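Local coordinates for putative HpcE protein (Mycolicibacterium smegmatis, PDB 6V77) that is a zinc-bound protein of the fumarylacetoacetate hydrolase (FAH) superfamily whose precise function is unassigned, at residues F97-S102 with G175-G180; D157-G162 with L169-A174; V118-E123 with A199-E204; L261-Y264 with E270-Q273. All blocks are in the same frame, centred on the assembly; numbering follows the deposited sequence. Where two conformers were deposited one is given.

Interaction 1. Residues F97-S102 with G175-G180; sequences FTKFVS and GFSPIG
The contact between 97-102 and 175-180 rests on one polar reach: the lysine K99 extends over S177 and places its ammonium nitrogen on the backbone carbonyl of F176. Among the polar contacts, the K99 NZ to F176 O hydrogen bond is 3.0 Å long. The nitrogen arrives from above the carbonyl plane, 52° out of it, and so does not lie on a lone pair. The lysine chain is straight at first and then bends at its last two torsions (chi3 72°, chi4 57°), which curls the tip round S177 to this oxygen. K99 NZ is also gripped by the D152 carboxylate in a salt bridge, by the backbone carbonyl of K171 and by the ring of F238 in a cation-pi contact. D152 is itself a zinc ligand, which makes K99 a second-shell residue.

The apolar part of the lysine makes a tight contact with a hydroxyl oxygen. K99 CE passes 3.0 Å from S177 OG, and K99 CB is 3.6 Å from the same oxygen, the methylene chain wrapping round it. A small serine suits this place, and its OG is hydrogen-bonded to S103.

A solvent bridge closes the far end. One water donates to S102 O at 2.8 Å and accepts from G175 N, joining the two backbones where their side chains do not meet.

Strand 177-185 and the loop after strand 95-97 are thus tied beside the zinc site of the FAH fold, with the K99 side chain about 6 Å from the metal.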
loop_
_atom_site.group_PDB
_atom_site.type_symbol
_atom_site.label_atom_id
_atom_site.label_comp_id
_atom_site.label_asym_id
_atom_site.label_seq_id
_atom_site.Cartn_x
_atom_site.Cartn_y
_atom_site.Cartn_z
ATOM N N PHE B 97 0.232 9.488 -3.033
ATOM C CA PHE B 97 -0.727 8.407 -3.228
ATOM C C PHE B 97 0.068 7.107 -3.278
ATOM O O PHE B 97 1.233 7.051 -2.873
ATOM C CB PHE B 97 -1.598 8.637 -4.475
ATOM C CG PHE B 97 -0.826 9.050 -5.679
ATOM C CD1 PHE B 97 -0.344 8.104 -6.560
ATOM C CD2 PHE B 97 -0.585 10.388 -5.940
ATOM C CE1 PHE B 97 0.383 8.490 -7.686
ATOM C CE2 PHE B 97 0.152 10.777 -7.060
ATOM C CZ PHE B 97 0.632 9.834 -7.927
ATOM N N THR B 98 -0.558 6.028 -3.725
ATOM C CA THR B 98 0.176 4.770 -3.743
ATOM C C THR B 98 0.003 4.113 -5.105
ATOM O O THR B 98 -0.823 4.524 -5.925
ATOM C CB THR B 98 -0.271 3.824 -2.602
ATOM O OG1 THR B 98 0.702 2.775 -2.448
ATOM C CG2 THR B 98 -1.659 3.220 -2.899
ATOM N N LYS B 99 0.842 3.122 -5.362
ATOM C CA LYS B 99 0.680 2.222 -6.496
ATOM C C LYS B 99 0.663 0.828 -5.885
ATOM O O LYS B 99 1.657 0.406 -5.280
ATOM C CB LYS B 99 1.806 2.422 -7.517
ATOM C CG LYS B 99 1.659 3.743 -8.298
ATOM C CD LYS B 99 2.967 4.222 -8.974
ATOM C CE LYS B 99 3.344 3.371 -10.173
ATOM N NZ LYS B 99 2.285 3.306 -11.221
ATOM N N PHE B 100 -0.481 0.149 -5.973
ATOM C CA PHE B 100 -0.656 -1.077 -5.193
ATOM C C PHE B 100 0.339 -2.143 -5.636
ATOM O O PHE B 100 0.706 -2.216 -6.812
ATOM C CB PHE B 100 -2.102 -1.566 -5.309
ATOM C CG PHE B 100 -3.092 -0.654 -4.610
ATOM C CD1 PHE B 100 -3.133 -0.613 -3.207
ATOM C CD2 PHE B 100 -3.917 0.197 -5.326
ATOM C CE1 PHE B 100 -4.013 0.228 -2.552
ATOM C CE2 PHE B 100 -4.808 1.044 -4.673
ATOM C CZ PHE B 100 -4.849 1.058 -3.279
ATOM N N VAL B 101 0.816 -2.939 -4.670
ATOM C CA VAL B 101 1.955 -3.817 -4.924
ATOM C C VAL B 101 1.676 -4.862 -6.005
ATOM O O VAL B 101 2.610 -5.298 -6.689
ATOM C CB VAL B 101 2.432 -4.474 -3.597
ATOM C CG1 VAL B 101 1.524 -5.619 -3.149
ATOM C CG2 VAL B 101 3.872 -4.931 -3.714
ATOM N N SER B 102 0.414 -5.241 -6.226
ATOM C CA SER B 102 0.118 -6.202 -7.281
ATOM C C SER B 102 0.463 -5.672 -8.673
ATOM O O SER B 102 0.556 -6.477 -9.596
ATOM C CB SER B 102 -1.360 -6.626 -7.281
ATOM O OG SER B 102 -2.225 -5.509 -7.375
ATOM N N GLY B 175 0.952 -4.463 -14.349
ATOM C CA GLY B 175 2.160 -4.009 -15.001
ATOM C C GLY B 175 2.332 -2.514 -15.060
ATOM O O GLY B 175 3.242 -2.045 -15.751
ATOM N N PHE B 176 1.496 -1.749 -14.362
ATOM C CA PHE B 176 1.637 -0.295 -14.393
ATOM C C PHE B 176 2.751 0.254 -13.503
ATOM O O PHE B 176 2.965 1.473 -13.516
ATOM C CB PHE B 176 0.307 0.385 -14.034
ATOM C CG PHE B 176 -0.607 0.633 -15.237
ATOM C CD1 PHE B 176 -0.548 -0.186 -16.366
ATOM C CD2 PHE B 176 -1.528 1.680 -15.226
ATOM C CE1 PHE B 176 -1.391 0.029 -17.469
ATOM C CE2 PHE B 176 -2.394 1.902 -16.330
ATOM C CZ PHE B 176 -2.302 1.085 -17.454
ATOM N N SER B 177 3.487 -0.577 -12.761
ATOM C CA SER B 177 4.577 -0.104 -11.904
ATOM C C SER B 177 5.851 -0.902 -12.144
ATOM O O SER B 177 6.367 -1.560 -11.233
ATOM C CB SER B 177 4.168 -0.175 -10.430
ATOM O OG SER B 177 2.868 0.372 -10.285
ATOM N N PRO B 178 6.407 -0.856 -13.355
ATOM C CA PRO B 178 7.685 -1.533 -13.578
ATOM C C PRO B 178 8.823 -0.769 -12.922
ATOM O O PRO B 178 8.871 0.465 -12.959
ATOM C CB PRO B 178 7.824 -1.535 -15.110
ATOM C CG PRO B 178 7.156 -0.244 -15.518
ATOM C CD PRO B 178 5.954 -0.114 -14.554
ATOM N N ILE B 179 9.748 -1.520 -12.324
ATOM C CA ILE B 179 10.929 -0.970 -11.672
ATOM C C ILE B 179 12.115 -1.818 -12.089
ATOM O O ILE B 179 12.029 -3.049 -12.055
ATOM C CB ILE B 179 10.811 -0.987 -10.129
ATOM C CG1 ILE B 179 9.517 -0.317 -9.663
ATOM C CG2 ILE B 179 12.062 -0.327 -9.491
ATOM C CD1 ILE B 179 9.233 -0.524 -8.162
ATOM N N GLY B 180 13.223 -1.178 -12.463
ATOM C CA GLY B 180 14.412 -1.911 -12.826
ATOM C C GLY B 180 15.218 -1.223 -13.903
ATOM O O GLY B 180 14.994 -0.050 -14.214
HETATM O O HOH W 1 1.161 -6.407 -12.303
#

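Interaction 2. Residues D157-G162 with L169-A174; sequences DLQLAG and LAKSHA. With EDO (1,2-ethanediol), chain K; SO4 (sulfate ion), chain O.
L158 and Q159 turn CG anti to the backbone N (chi1 -179° and -173°), which sends one chain over A170 and the other out beside K171. The setting is a short helix, 156-160, packed on the loop that leads to strand 177-185, beside the zinc site in this FAH-family fold. A170 is the apolar centre: its CB lies 3.4 Å from the helix backbone at Q159 N and 3.6 Å from Q159 CB, an approach that suits small alanine. L158 flanks it, CB to A170 CB 3.9 Å, while its CD2 branch reaches L169 CB at 4.3 Å, and Y224 of the second subunit packs on both leucines.

At the polar end, Q159 and K171 meet at a sulfate. The Q159 amide lies beside K171 CE, and Q159 OE1 is held by R156. K171 NZ is also bonded to D152 and S154, and H82 and R156 also bond the anion.

H173 ND1 and A174 N (2.9 Å to O2) hold an ethanediol, bonded also by T228 O of the second subunit; it and the sulfate are probably from the crystallisation liquor. Both K171 NZ (2.8 Å) and Q159 NE2 (3.1 Å) bond to a single sulfate oxygen, O2.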
loop_
_atom_site.group_PDB
_atom_site.type_symbol
_atom_site.label_atom_id
_atom_site.label_comp_id
_atom_site.label_asym_id
_atom_site.label_seq_id
_atom_site.Cartn_x
_atom_site.Cartn_y
_atom_site.Cartn_z
ATOM N N ASP B 157 -8.324 8.391 -17.545
ATOM C CA ASP B 157 -9.776 8.517 -17.400
ATOM C C ASP B 157 -10.197 8.186 -15.973
ATOM O O ASP B 157 -10.880 8.977 -15.310
ATOM C CB ASP B 157 -10.520 7.605 -18.389
ATOM C CG ASP B 157 -10.280 7.971 -19.842
ATOM O OD1 ASP B 157 -9.723 9.059 -20.116
ATOM O OD2 ASP B 157 -10.656 7.154 -20.715
ATOM N N LEU B 158 -9.803 7.009 -15.493
ATOM C CA LEU B 158 -10.096 6.625 -14.112
ATOM C C LEU B 158 -9.427 7.570 -13.125
ATOM O O LEU B 158 -9.997 7.888 -12.073
ATOM C CB LEU B 158 -9.629 5.191 -13.864
ATOM C CG LEU B 158 -9.868 4.589 -12.470
ATOM C CD1 LEU B 158 -11.348 4.619 -12.145
ATOM C CD2 LEU B 158 -9.331 3.166 -12.392
ATOM N N GLN B 159 -8.207 8.015 -13.436
ATOM C CA GLN B 159 -7.444 8.817 -12.483
ATOM C C GLN B 159 -8.175 10.101 -12.119
ATOM O O GLN B 159 -8.123 10.550 -10.969
ATOM C CB GLN B 159 -6.061 9.161 -13.047
ATOM C CG GLN B 159 -5.175 9.844 -11.995
ATOM C CD GLN B 159 -3.874 10.404 -12.570
ATOM O OE1 GLN B 159 -3.373 9.931 -13.594
ATOM N NE2 GLN B 159 -3.318 11.409 -11.896
ATOM N N LEU B 160 -8.852 10.710 -13.087
ATOM C CA LEU B 160 -9.448 12.026 -12.906
ATOM C C LEU B 160 -10.963 12.008 -12.780
ATOM O O LEU B 160 -11.571 13.076 -12.655
ATOM C CB LEU B 160 -9.036 12.932 -14.068
ATOM C CG LEU B 160 -7.518 12.989 -14.215
ATOM C CD1 LEU B 160 -7.110 13.820 -15.427
ATOM C CD2 LEU B 160 -6.924 13.568 -12.965
ATOM N N ALA B 161 -11.594 10.835 -12.791
ATOM C CA ALA B 161 -13.047 10.779 -12.842
ATOM C C ALA B 161 -13.670 10.874 -11.451
ATOM O O ALA B 161 -13.034 10.594 -10.433
ATOM C CB ALA B 161 -13.513 9.487 -13.520
ATOM N N GLY B 162 -14.941 11.279 -11.429
ATOM C CA GLY B 162 -15.753 11.224 -10.232
ATOM C C GLY B 162 -15.424 12.320 -9.238
ATOM O O GLY B 162 -14.464 13.082 -9.406
ATOM N N LEU B 169 -5.667 3.867 -7.964
ATOM C CA LEU B 169 -6.165 2.704 -8.692
ATOM C C LEU B 169 -5.826 2.795 -10.177
ATOM O O LEU B 169 -5.388 1.807 -10.779
ATOM C CB LEU B 169 -7.677 2.569 -8.491
ATOM C CG LEU B 169 -8.223 1.150 -8.612
ATOM C CD1 LEU B 169 -7.596 0.222 -7.578
ATOM C CD2 LEU B 169 -9.761 1.139 -8.521
ATOM N N ALA B 170 -5.975 3.986 -10.763
ATOM C CA ALA B 170 -5.641 4.207 -12.172
ATOM C C ALA B 170 -4.177 3.956 -12.490
ATOM O O ALA B 170 -3.825 3.762 -13.669
ATOM C CB ALA B 170 -5.979 5.641 -12.565
ATOM N N LYS B 171 -3.315 4.003 -11.477
ATOM C CA LYS B 171 -1.888 3.767 -11.614
ATOM C C LYS B 171 -1.489 2.380 -11.139
ATOM O O LYS B 171 -0.298 2.115 -10.978
ATOM C CB LYS B 171 -1.118 4.842 -10.857
ATOM C CG LYS B 171 -1.379 6.251 -11.433
ATOM C CD LYS B 171 -0.961 7.301 -10.415
ATOM C CE LYS B 171 -0.990 8.705 -10.983
ATOM N NZ LYS B 171 0.145 8.923 -11.950
ATOM N N SER B 172 -2.468 1.472 -10.967
ATOM C CA SER B 172 -2.209 0.160 -10.383
ATOM C C SER B 172 -2.785 -0.972 -11.218
ATOM O O SER B 172 -3.003 -2.071 -10.696
ATOM C CB SER B 172 -2.760 0.081 -8.950
ATOM O OG SER B 172 -2.145 1.068 -8.156
ATOM N N HIS B 173 -3.086 -0.722 -12.499
ATOM C CA HIS B 173 -3.408 -1.821 -13.387
ATOM C C HIS B 173 -2.231 -2.781 -13.471
ATOM O O HIS B 173 -1.104 -2.442 -13.118
ATOM C CB HIS B 173 -3.726 -1.303 -14.792
ATOM C CG HIS B 173 -5.050 -0.621 -14.892
ATOM N ND1 HIS B 173 -6.198 -1.282 -15.280
ATOM C CD2 HIS B 173 -5.409 0.668 -14.683
ATOM C CE1 HIS B 173 -7.207 -0.429 -15.303
ATOM N NE2 HIS B 173 -6.755 0.762 -14.951
ATOM N N ALA B 174 -2.489 -3.990 -13.960
ATOM C CA ALA B 174 -1.402 -4.960 -14.095
ATOM C C ALA B 174 -0.254 -4.372 -14.905
ATOM O O ALA B 174 -0.460 -3.847 -16.004
ATOM C CB ALA B 174 -1.909 -6.233 -14.772
HETATM C C1 EDO K . -7.066 -5.074 -15.868
HETATM O O1 EDO K . -7.259 -3.674 -16.134
HETATM C C2 EDO K . -5.710 -5.349 -15.208
HETATM O O2 EDO K . -5.355 -4.241 -14.366
HETATM S S SO4 O . 0.537 12.596 -11.637
HETATM O O1 SO4 O . 0.754 13.819 -12.403
HETATM O O2 SO4 O . -0.246 11.624 -12.402
HETATM O O3 SO4 O . 1.816 11.974 -11.285
HETATM O O4 SO4 O . -0.147 12.930 -10.390
#

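Interaction 3. Residues V118-E123 with A199-E204; sequences VDWEVE and AEINGE. With ZN (zinc ion), chain L.
A199 meets V122 first, CB to CB at 4.3 Å, a loose apolar touch of methyl on valine. E200, one residue along the strand, turns its side chain away from 118-123. I201 points back and carries the main contact: its CD1 sits over one face of the W120 six-membered ring, 3.4 Å from the centroid and 13° off the ring normal, a CH-pi contact in which the side chains cross at about a right angle. W120 is set for it by chi1 55°, CG between backbone N and carbonyl carbon; D119 OD1 lies over the opposite indole face.

Here two sheets of the FAH fold face each other, strand 196-201 covering strand 118-128, whose other side holds the metal. E121 OE1 and E123 OE2 each bond zinc at 2.2 Å; D152 OD2 is a third protein ligand, and a water 2.1 Å from zinc is the fourth. R156 pairs with E121 OE2.

Beyond I201 the chain reverses in a type I' turn through N202 and G203, asparagine and glycine tolerating the positive phi there better than other residues. Paired backbone bonds close it, I201 N to E204 O at 2.9 Å and E204 N to I201 O at 3.0 Å.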
loop_
_atom_site.group_PDB
_atom_site.type_symbol
_atom_site.label_atom_id
_atom_site.label_comp_id
_atom_site.label_asym_id
_atom_site.label_seq_id
_atom_site.Cartn_x
_atom_site.Cartn_y
_atom_site.Cartn_z
ATOM N N VAL B 118 -4.023 5.721 -21.585
ATOM C CA VAL B 118 -2.866 5.271 -20.814
ATOM C C VAL B 118 -1.671 6.166 -21.124
ATOM O O VAL B 118 -1.293 6.350 -22.287
ATOM C CB VAL B 118 -2.555 3.794 -21.097
ATOM C CG1 VAL B 118 -1.375 3.359 -20.301
ATOM C CG2 VAL B 118 -3.784 2.923 -20.754
ATOM N N ASP B 119 -1.065 6.697 -20.072
ATOM C CA ASP B 119 -0.079 7.754 -20.171
ATOM C C ASP B 119 1.216 7.288 -19.516
ATOM O O ASP B 119 1.197 6.449 -18.609
ATOM C CB ASP B 119 -0.609 9.003 -19.488
ATOM C CG ASP B 119 0.034 10.269 -19.978
ATOM O OD1 ASP B 119 0.987 10.211 -20.791
ATOM O OD2 ASP B 119 -0.448 11.334 -19.548
ATOM N N TRP B 120 2.337 7.835 -19.984
ATOM C CA TRP B 120 3.679 7.487 -19.520
ATOM C C TRP B 120 4.187 8.525 -18.525
ATOM O O TRP B 120 3.833 9.705 -18.606
ATOM C CB TRP B 120 4.648 7.419 -20.709
ATOM C CG TRP B 120 4.659 8.708 -21.518
ATOM C CD1 TRP B 120 5.450 9.805 -21.303
ATOM C CD2 TRP B 120 3.816 9.037 -22.633
ATOM N NE1 TRP B 120 5.163 10.780 -22.223
ATOM C CE2 TRP B 120 4.159 10.339 -23.045
ATOM C CE3 TRP B 120 2.808 8.352 -23.324
ATOM C CZ2 TRP B 120 3.541 10.970 -24.112
ATOM C CZ3 TRP B 120 2.190 8.986 -24.396
ATOM C CH2 TRP B 120 2.561 10.280 -24.782
ATOM N N GLU B 121 5.072 8.079 -17.610
ATOM C CA GLU B 121 5.679 8.959 -16.597
ATOM C C GLU B 121 7.002 8.319 -16.148
ATOM O O GLU B 121 6.985 7.463 -15.260
ATOM C CB GLU B 121 4.746 9.155 -15.391
ATOM C CG GLU B 121 3.378 9.825 -15.663
ATOM C CD GLU B 121 2.704 10.380 -14.409
ATOM O OE1 GLU B 121 3.125 10.003 -13.298
ATOM O OE2 GLU B 121 1.780 11.207 -14.522
ATOM N N VAL B 122 8.136 8.738 -16.725
ATOM C CA VAL B 122 9.422 8.238 -16.219
ATOM C C VAL B 122 9.658 8.799 -14.826
ATOM O O VAL B 122 9.382 9.976 -14.560
ATOM C CB VAL B 122 10.601 8.597 -17.148
ATOM C CG1 VAL B 122 10.709 10.105 -17.401
ATOM C CG2 VAL B 122 11.933 8.094 -16.555
ATOM N N GLU B 123 10.154 7.957 -13.909
ATOM C CA GLU B 123 10.425 8.445 -12.562
ATOM C C GLU B 123 11.680 7.809 -11.988
ATOM O O GLU B 123 12.006 6.654 -12.281
ATOM C CB GLU B 123 9.263 8.164 -11.603
ATOM C CG GLU B 123 7.918 8.615 -12.153
ATOM C CD GLU B 123 6.897 8.921 -11.096
ATOM O OE1 GLU B 123 7.160 8.712 -9.893
ATOM O OE2 GLU B 123 5.831 9.398 -11.495
ATOM N N ALA B 199 12.257 9.587 -21.507
ATOM C CA ALA B 199 11.452 8.533 -22.100
ATOM C C ALA B 199 11.286 8.856 -23.569
ATOM O O ALA B 199 11.261 10.030 -23.949
ATOM C CB ALA B 199 10.070 8.401 -21.442
ATOM N N GLU B 200 11.190 7.803 -24.386
ATOM C CA GLU B 200 10.983 7.928 -25.828
ATOM C C GLU B 200 9.888 6.961 -26.250
ATOM O O GLU B 200 9.748 5.875 -25.680
ATOM C CB GLU B 200 12.273 7.628 -26.632
ATOM C CG GLU B 200 13.429 8.497 -26.212
ATOM C CD GLU B 200 14.776 7.903 -26.556
ATOM O OE1 GLU B 200 14.826 6.780 -27.110
ATOM O OE2 GLU B 200 15.786 8.576 -26.262
ATOM N N ILE B 201 9.098 7.366 -27.247
ATOM C CA ILE B 201 8.062 6.519 -27.812
ATOM C C ILE B 201 8.397 6.343 -29.284
ATOM O O ILE B 201 8.534 7.335 -30.012
ATOM C CB ILE B 201 6.660 7.121 -27.652
ATOM C CG1 ILE B 201 6.316 7.254 -26.171
ATOM C CG2 ILE B 201 5.637 6.254 -28.372
ATOM C CD1 ILE B 201 4.965 7.855 -25.950
ATOM N N ASN B 202 8.567 5.089 -29.703
ATOM C CA ASN B 202 8.950 4.766 -31.071
ATOM C C ASN B 202 10.167 5.583 -31.502
ATOM O O ASN B 202 10.265 6.054 -32.636
ATOM C CB ASN B 202 7.761 4.961 -32.002
ATOM C CG ASN B 202 6.553 4.172 -31.541
ATOM O OD1 ASN B 202 6.698 3.098 -30.952
ATOM N ND2 ASN B 202 5.356 4.703 -31.785
ATOM N N GLY B 203 11.100 5.775 -30.562
ATOM C CA GLY B 203 12.352 6.449 -30.863
ATOM C C GLY B 203 12.328 7.966 -30.805
ATOM O O GLY B 203 13.360 8.593 -31.067
ATOM N N GLU B 204 11.199 8.576 -30.465
ATOM C CA GLU B 204 11.066 10.027 -30.375
ATOM C C GLU B 204 11.014 10.418 -28.903
ATOM O O GLU B 204 10.226 9.849 -28.147
ATOM C CB GLU B 204 9.795 10.492 -31.097
ATOM C CG GLU B 204 9.182 11.800 -30.584
ATOM C CD GLU B 204 7.756 12.040 -31.091
ATOM O OE1 GLU B 204 7.283 11.274 -31.956
ATOM O OE2 GLU B 204 7.102 12.993 -30.616
HETATM ZN ZN ZN L . 3.739 9.861 -11.147
HETATM O O HOH W 2 4.302 9.395 -9.125
#

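Interaction 4. Residues L261-Y264 with E270-Q273; sequences LRTY and EFTQ
R262 and E270 face each other diagonally across an antiparallel hairpin, joined by a two-pronged salt bridge. Followed outward, R262 CB first meets OG1 of T272, its non-hydrogen-bonded pair partner, at 3.3 Å. CG runs past the same hydroxyl oxygen at 3.5 Å, and CD approaches E270 OE2. With CG anti to the backbone N (chi1 172°), the chain takes an extended course that carries it along the neighbouring strand to the glutamate. NE then donates to E270 OE2 at 2.8 Å, and NH2 donates to E270 OE1 at 3.0 Å. Both oxygens lie close to the guanidinium plane, yet the nitrogens reach them from above the carboxylate, the two planes being 68° apart. Long, charged arginine and glutamate suit this more exposed face, where they can meet diagonally. The remaining nitrogen, NH1, makes a long, weak ion pair with E200.

On the other face, T263 CB lies over one face of the F271 ring, 4.1 Å above its plane. A water there donates to L261 O and also bonds T263 OG1, whose protein partner is Q151.

Four backbone bonds unite the pairs L261-Q273 and T263-F271, with T263 N to F271 O at 2.8 Å. Strand 260-265 is flanked by 269-277 and 196-201 in the five-stranded sheet; the L261, T263 and F271 face packs on strands 118-128, 144-155 and 177-185.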
loop_
_atom_site.group_PDB
_atom_site.type_symbol
_atom_site.label_atom_id
_atom_site.label_comp_id
_atom_site.label_asym_id
_atom_site.label_seq_id
_atom_site.Cartn_x
_atom_site.Cartn_y
_atom_site.Cartn_z
ATOM N N LEU B 261 7.924 2.031 -25.640
ATOM C CA LEU B 261 8.249 3.099 -24.711
ATOM C C LEU B 261 9.574 2.739 -24.060
ATOM O O LEU B 261 9.651 1.763 -23.303
ATOM C CB LEU B 261 7.152 3.255 -23.660
ATOM C CG LEU B 261 7.395 4.237 -22.511
ATOM C CD1 LEU B 261 7.343 5.659 -23.030
ATOM C CD2 LEU B 261 6.350 4.017 -21.416
ATOM N N ARG B 262 10.602 3.525 -24.341
ATOM C CA ARG B 262 11.906 3.345 -23.726
ATOM C C ARG B 262 12.038 4.358 -22.594
ATOM O O ARG B 262 11.783 5.549 -22.786
ATOM C CB ARG B 262 13.025 3.507 -24.764
ATOM C CG ARG B 262 14.436 3.521 -24.154
ATOM C CD ARG B 262 15.520 3.568 -25.239
ATOM N NE ARG B 262 16.829 3.677 -24.615
ATOM C CZ ARG B 262 17.422 4.832 -24.319
ATOM N NH1 ARG B 262 16.841 5.986 -24.625
ATOM N NH2 ARG B 262 18.606 4.830 -23.729
ATOM N N THR B 263 12.417 3.880 -21.412
ATOM C CA THR B 263 12.496 4.685 -20.204
ATOM C C THR B 263 13.936 4.588 -19.711
ATOM O O THR B 263 14.499 3.493 -19.699
ATOM C CB THR B 263 11.521 4.148 -19.143
ATOM O OG1 THR B 263 10.184 4.153 -19.661
ATOM C CG2 THR B 263 11.566 4.960 -17.848
ATOM N N TYR B 264 14.554 5.716 -19.348
ATOM C CA TYR B 264 15.959 5.646 -18.935
ATOM C C TYR B 264 16.292 6.667 -17.858
ATOM O O TYR B 264 15.674 7.727 -17.757
ATOM C CB TYR B 264 16.913 5.858 -20.125
ATOM C CG TYR B 264 16.872 7.265 -20.688
ATOM C CD1 TYR B 264 17.677 8.281 -20.162
ATOM C CD2 TYR B 264 16.023 7.580 -21.741
ATOM C CE1 TYR B 264 17.621 9.570 -20.671
ATOM C CE2 TYR B 264 15.960 8.862 -22.247
ATOM C CZ TYR B 264 16.768 9.853 -21.708
ATOM O OH TYR B 264 16.702 11.127 -22.224
ATOM N N GLU B 270 18.062 1.441 -18.070
ATOM C CA GLU B 270 16.998 1.710 -19.031
ATOM C C GLU B 270 16.185 0.446 -19.256
ATOM O O GLU B 270 16.657 -0.664 -19.010
ATOM C CB GLU B 270 17.553 2.199 -20.370
ATOM C CG GLU B 270 18.314 1.133 -21.127
ATOM C CD GLU B 270 18.635 1.582 -22.536
ATOM O OE1 GLU B 270 19.690 2.201 -22.721
ATOM O OE2 GLU B 270 17.808 1.342 -23.443
ATOM N N PHE B 271 14.971 0.625 -19.784
ATOM C CA PHE B 271 14.211 -0.510 -20.278
ATOM C C PHE B 271 13.212 -0.047 -21.326
ATOM O O PHE B 271 12.816 1.118 -21.362
ATOM C CB PHE B 271 13.507 -1.276 -19.142
ATOM C CG PHE B 271 12.590 -0.450 -18.246
ATOM C CD1 PHE B 271 11.262 -0.213 -18.594
ATOM C CD2 PHE B 271 13.028 -0.043 -16.979
ATOM C CE1 PHE B 271 10.402 0.494 -17.739
ATOM C CE2 PHE B 271 12.202 0.659 -16.121
ATOM C CZ PHE B 271 10.879 0.926 -16.484
ATOM N N THR B 272 12.802 -0.985 -22.171
ATOM C CA THR B 272 11.842 -0.687 -23.225
ATOM C C THR B 272 10.667 -1.654 -23.135
ATOM O O THR B 272 10.852 -2.855 -22.923
ATOM C CB THR B 272 12.508 -0.750 -24.615
ATOM O OG1 THR B 272 13.574 0.207 -24.682
ATOM C CG2 THR B 272 11.493 -0.429 -25.710
ATOM N N GLN B 273 9.457 -1.118 -23.272
ATOM C CA GLN B 273 8.234 -1.901 -23.156
ATOM C C GLN B 273 7.348 -1.640 -24.359
ATOM O O GLN B 273 7.250 -0.503 -24.822
ATOM C CB GLN B 273 7.468 -1.551 -21.884
ATOM C CG GLN B 273 8.298 -1.757 -20.646
ATOM C CD GLN B 273 7.489 -1.527 -19.407
ATOM O OE1 GLN B 273 7.118 -0.392 -19.108
ATOM N NE2 GLN B 273 7.150 -2.612 -18.705
HETATM O O HOH W 3 9.336 1.793 -20.599
#

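How the interactions relate
Interactions 1, 2 and 3 gather round the zinc ion, while interaction 4 lies farther off, the T263 side chain about 11 Å from zinc. Residues 97-102 and 169-174 are linked directly by F100 N to S172 OG, 2.9 Å and probably a hydrogen bond, and by F97 CE1 on K171 CD at 3.3 Å. Interaction 2 meets the metal ligands of interaction 3 through a long salt bridge, K171 NZ to E121 OE1 3.4 Å, and the K171 side chain lies about 4 Å from zinc. Strands 196-201 and 260-265 are neighbours in one sheet, and V122 CG2 packs from the other sheet on T263 CG2 at 3.4 Å. P178 and G180 of interaction 1 touch F271, bringing interaction 4 against strand 177-185.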